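Local coordinates for protein Alpha/beta fold hydrolase (Pseudomonas aeruginosa, PDB 6I8W) that probably hydrolyses ester bonds of membrane phospholipids as a membrane-bound phospholipase A linked to virulence, and may also act as a monoacylglycerol lipase, at residues V91-F99 with Q115-I126. Sequence-based numbering, arbitrary orientation.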
# COMPACT_ATOMS: atom_id res chain seq x y z
N VAL A 91 2.48 15.49 1.03
CA VAL A 91 2.31 14.06 0.84
C VAL A 91 1.60 13.44 2.05
O VAL A 91 1.96 13.71 3.20
CB VAL A 91 3.65 13.36 0.61
CG1 VAL A 91 3.45 11.84 0.48
CG2 VAL A 91 4.38 13.96 -0.64
N VAL A 92 0.57 12.65 1.77
CA VAL A 92 -0.17 11.94 2.82
C VAL A 92 -0.25 10.45 2.46
O VAL A 92 -0.62 10.09 1.34
CB VAL A 92 -1.57 12.53 3.03
CG1 VAL A 92 -2.37 11.74 4.11
CG2 VAL A 92 -1.49 14.01 3.38
N ALA A 93 0.12 9.59 3.41
CA ALA A 93 -0.02 8.15 3.21
C ALA A 93 -0.76 7.56 4.41
O ALA A 93 -0.24 7.61 5.53
CB ALA A 93 1.35 7.50 3.01
N LEU A 94 -1.96 7.02 4.21
CA LEU A 94 -2.73 6.45 5.33
C LEU A 94 -2.59 4.93 5.44
O LEU A 94 -2.27 4.24 4.46
CB LEU A 94 -4.23 6.81 5.23
CG LEU A 94 -5.13 5.95 4.33
CD1 LEU A 94 -6.62 6.30 4.51
CD2 LEU A 94 -4.73 6.08 2.85
N ASP A 95 -2.83 4.42 6.65
CA ASP A 95 -3.12 3.02 6.85
C ASP A 95 -4.61 2.82 6.65
O ASP A 95 -5.41 3.38 7.40
CB ASP A 95 -2.74 2.54 8.26
CG ASP A 95 -1.23 2.45 8.47
OD1 ASP A 95 -0.51 2.28 7.47
OD2 ASP A 95 -0.80 2.50 9.64
N LEU A 96 -4.99 2.04 5.66
CA LEU A 96 -6.42 1.72 5.51
C LEU A 96 -6.92 0.99 6.75
O LEU A 96 -6.18 0.20 7.34
CB LEU A 96 -6.64 0.86 4.27
CG LEU A 96 -6.38 1.57 2.93
CD1 LEU A 96 -6.26 0.54 1.81
CD2 LEU A 96 -7.50 2.56 2.61
N PRO A 97 -8.17 1.28 7.17
CA PRO A 97 -8.84 0.45 8.17
C PRO A 97 -8.66 -1.03 7.82
O PRO A 97 -8.75 -1.39 6.63
CB PRO A 97 -10.31 0.88 8.05
CG PRO A 97 -10.23 2.31 7.62
CD PRO A 97 -9.03 2.38 6.70
N GLY A 98 -8.37 -1.85 8.83
CA GLY A 98 -8.04 -3.25 8.64
C GLY A 98 -6.54 -3.53 8.59
O GLY A 98 -6.13 -4.68 8.76
N PHE A 99 -5.73 -2.48 8.41
CA PHE A 99 -4.28 -2.64 8.17
C PHE A 99 -3.42 -1.68 8.99
O PHE A 99 -3.93 -0.71 9.56
CB PHE A 99 -3.97 -2.45 6.67
CG PHE A 99 -4.74 -3.40 5.79
CD1 PHE A 99 -4.31 -4.72 5.62
CD2 PHE A 99 -5.93 -3.00 5.19
CE1 PHE A 99 -5.04 -5.62 4.85
CE2 PHE A 99 -6.66 -3.90 4.40
CZ PHE A 99 -6.21 -5.20 4.23
N GLN A 115 -14.12 0.83 1.35
CA GLN A 115 -12.84 1.46 1.64
C GLN A 115 -12.67 2.79 0.89
O GLN A 115 -12.18 3.76 1.45
CB GLN A 115 -11.69 0.50 1.31
CG GLN A 115 -11.59 -0.71 2.23
CD GLN A 115 -10.93 -0.37 3.58
OE1 GLN A 115 -11.30 0.59 4.25
NE2 GLN A 115 -9.94 -1.15 3.95
N ALA A 116 -13.12 2.86 -0.36
CA ALA A 116 -13.01 4.10 -1.14
C ALA A 116 -13.81 5.24 -0.48
O ALA A 116 -13.38 6.39 -0.49
CB ALA A 116 -13.48 3.89 -2.58
N GLU A 117 -14.95 4.92 0.12
CA GLU A 117 -15.71 5.95 0.83
C GLU A 117 -15.00 6.40 2.12
O GLU A 117 -15.02 7.58 2.46
CB GLU A 117 -17.12 5.46 1.14
CG GLU A 117 -17.95 5.28 -0.10
CD GLU A 117 -17.76 6.42 -1.09
OE1 GLU A 117 -18.02 7.59 -0.72
OE2 GLU A 117 -17.33 6.15 -2.23
N ARG A 118 -14.37 5.47 2.82
CA ARG A 118 -13.59 5.83 4.01
C ARG A 118 -12.43 6.77 3.63
O ARG A 118 -12.11 7.70 4.38
CB ARG A 118 -13.05 4.57 4.71
CG ARG A 118 -14.16 3.62 5.27
CD ARG A 118 -13.56 2.53 6.19
NE ARG A 118 -14.59 1.66 6.75
CZ ARG A 118 -14.73 0.37 6.45
NH1 ARG A 118 -13.89 -0.20 5.58
NH2 ARG A 118 -15.70 -0.35 7.01
N VAL A 119 -11.79 6.52 2.49
CA VAL A 119 -10.66 7.35 2.07
C VAL A 119 -11.14 8.77 1.75
O VAL A 119 -10.49 9.75 2.12
CB VAL A 119 -9.92 6.76 0.85
CG1 VAL A 119 -8.84 7.72 0.38
CG2 VAL A 119 -9.30 5.41 1.19
N ALA A 120 -12.28 8.87 1.08
CA ALA A 120 -12.86 10.18 0.80
C ALA A 120 -13.24 10.91 2.10
O ALA A 120 -12.99 12.10 2.24
CB ALA A 120 -14.07 10.04 -0.09
N ASN A 121 -13.83 10.19 3.04
CA ASN A 121 -14.15 10.76 4.35
C ASN A 121 -12.87 11.18 5.10
O ASN A 121 -12.86 12.18 5.83
CB ASN A 121 -14.94 9.77 5.21
CG ASN A 121 -16.34 9.51 4.67
OD1 ASN A 121 -16.87 10.29 3.89
ND2 ASN A 121 -16.94 8.39 5.09
N PHE A 122 -11.81 10.40 4.94
CA PHE A 122 -10.51 10.72 5.53
C PHE A 122 -9.93 12.02 4.94
O PHE A 122 -9.41 12.86 5.67
CB PHE A 122 -9.52 9.56 5.33
CG PHE A 122 -8.06 9.93 5.59
CD1 PHE A 122 -7.55 9.93 6.89
CD2 PHE A 122 -7.20 10.23 4.54
CE1 PHE A 122 -6.19 10.25 7.12
CE2 PHE A 122 -5.86 10.55 4.77
CZ PHE A 122 -5.36 10.56 6.06
N ALA A 123 -10.00 12.18 3.62
CA ALA A 123 -9.49 13.40 3.01
C ALA A 123 -10.23 14.62 3.58
O ALA A 123 -9.60 15.61 3.94
CB ALA A 123 -9.63 13.33 1.47
N ALA A 124 -11.55 14.52 3.71
CA ALA A 124 -12.32 15.61 4.31
C ALA A 124 -11.89 15.84 5.76
O ALA A 124 -11.82 16.99 6.22
CB ALA A 124 -13.84 15.33 4.23
N ALA A 125 -11.61 14.76 6.48
CA ALA A 125 -11.26 14.86 7.88
C ALA A 125 -9.93 15.59 8.10
O ALA A 125 -9.75 16.25 9.13
CB ALA A 125 -11.20 13.46 8.51
N ILE A 126 -9.01 15.50 7.15
CA ILE A 126 -7.75 16.25 7.30
C ILE A 126 -7.76 17.54 6.48
O ILE A 126 -6.74 18.21 6.34
CB ILE A 126 -6.51 15.40 6.92
CG1 ILE A 126 -6.58 14.94 5.46
CG2 ILE A 126 -6.38 14.21 7.85
CD1 ILE A 126 -5.23 14.42 4.92
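V92, L94, L96 and P97 face helix 115-125 from strand 91-94 and the turn after it, the strand and helix axes passing 11.2 Å apart with their N-to-C directions inclined at 137°. F122 carries the packing on the strand. With its CG anti to the backbone N (chi1 166°), the ring reaches toward the strand, where L94 CD1 sits over one face, 4.2 Å from the ring centroid in a CH-pi contact, and V92 CG1 meets the edge in plane, 3.7 Å from F122 CE2. V92 also points tip to tip at I126, just past the helix end, with V92 CG1 4.0 Å from I126 CD1. Strand 90-94 belongs to the mixed sheet of the alpha/beta hydrolase fold, and the following helix packs on one face of it; Y54 of neighbouring strand 50-57 meets the F122 ring edge-to-face. Further along, L96 CD2 lies 3.7 Å from V119 CG2, close to the putative nucleophile elbow. The polar end of the contact is at Q115, whose chain bends at chi2 (-78°) to bring its amide to the type II turn L96-F99. Q115 NE2 donates to P97 O at 2.9 Å, the acceptor lying close to the plane of the Q115 amide, while Q115 OE1 accepts R118 NH1 at 3.0 Å, with the donor well above the plane of that carbonyl; one bond engages each end of the amide. The stronger partner of R118 NH1 is S109 O, outside the two segments, and the extended R118 chain lays CD 3.6 Å from P97 CG.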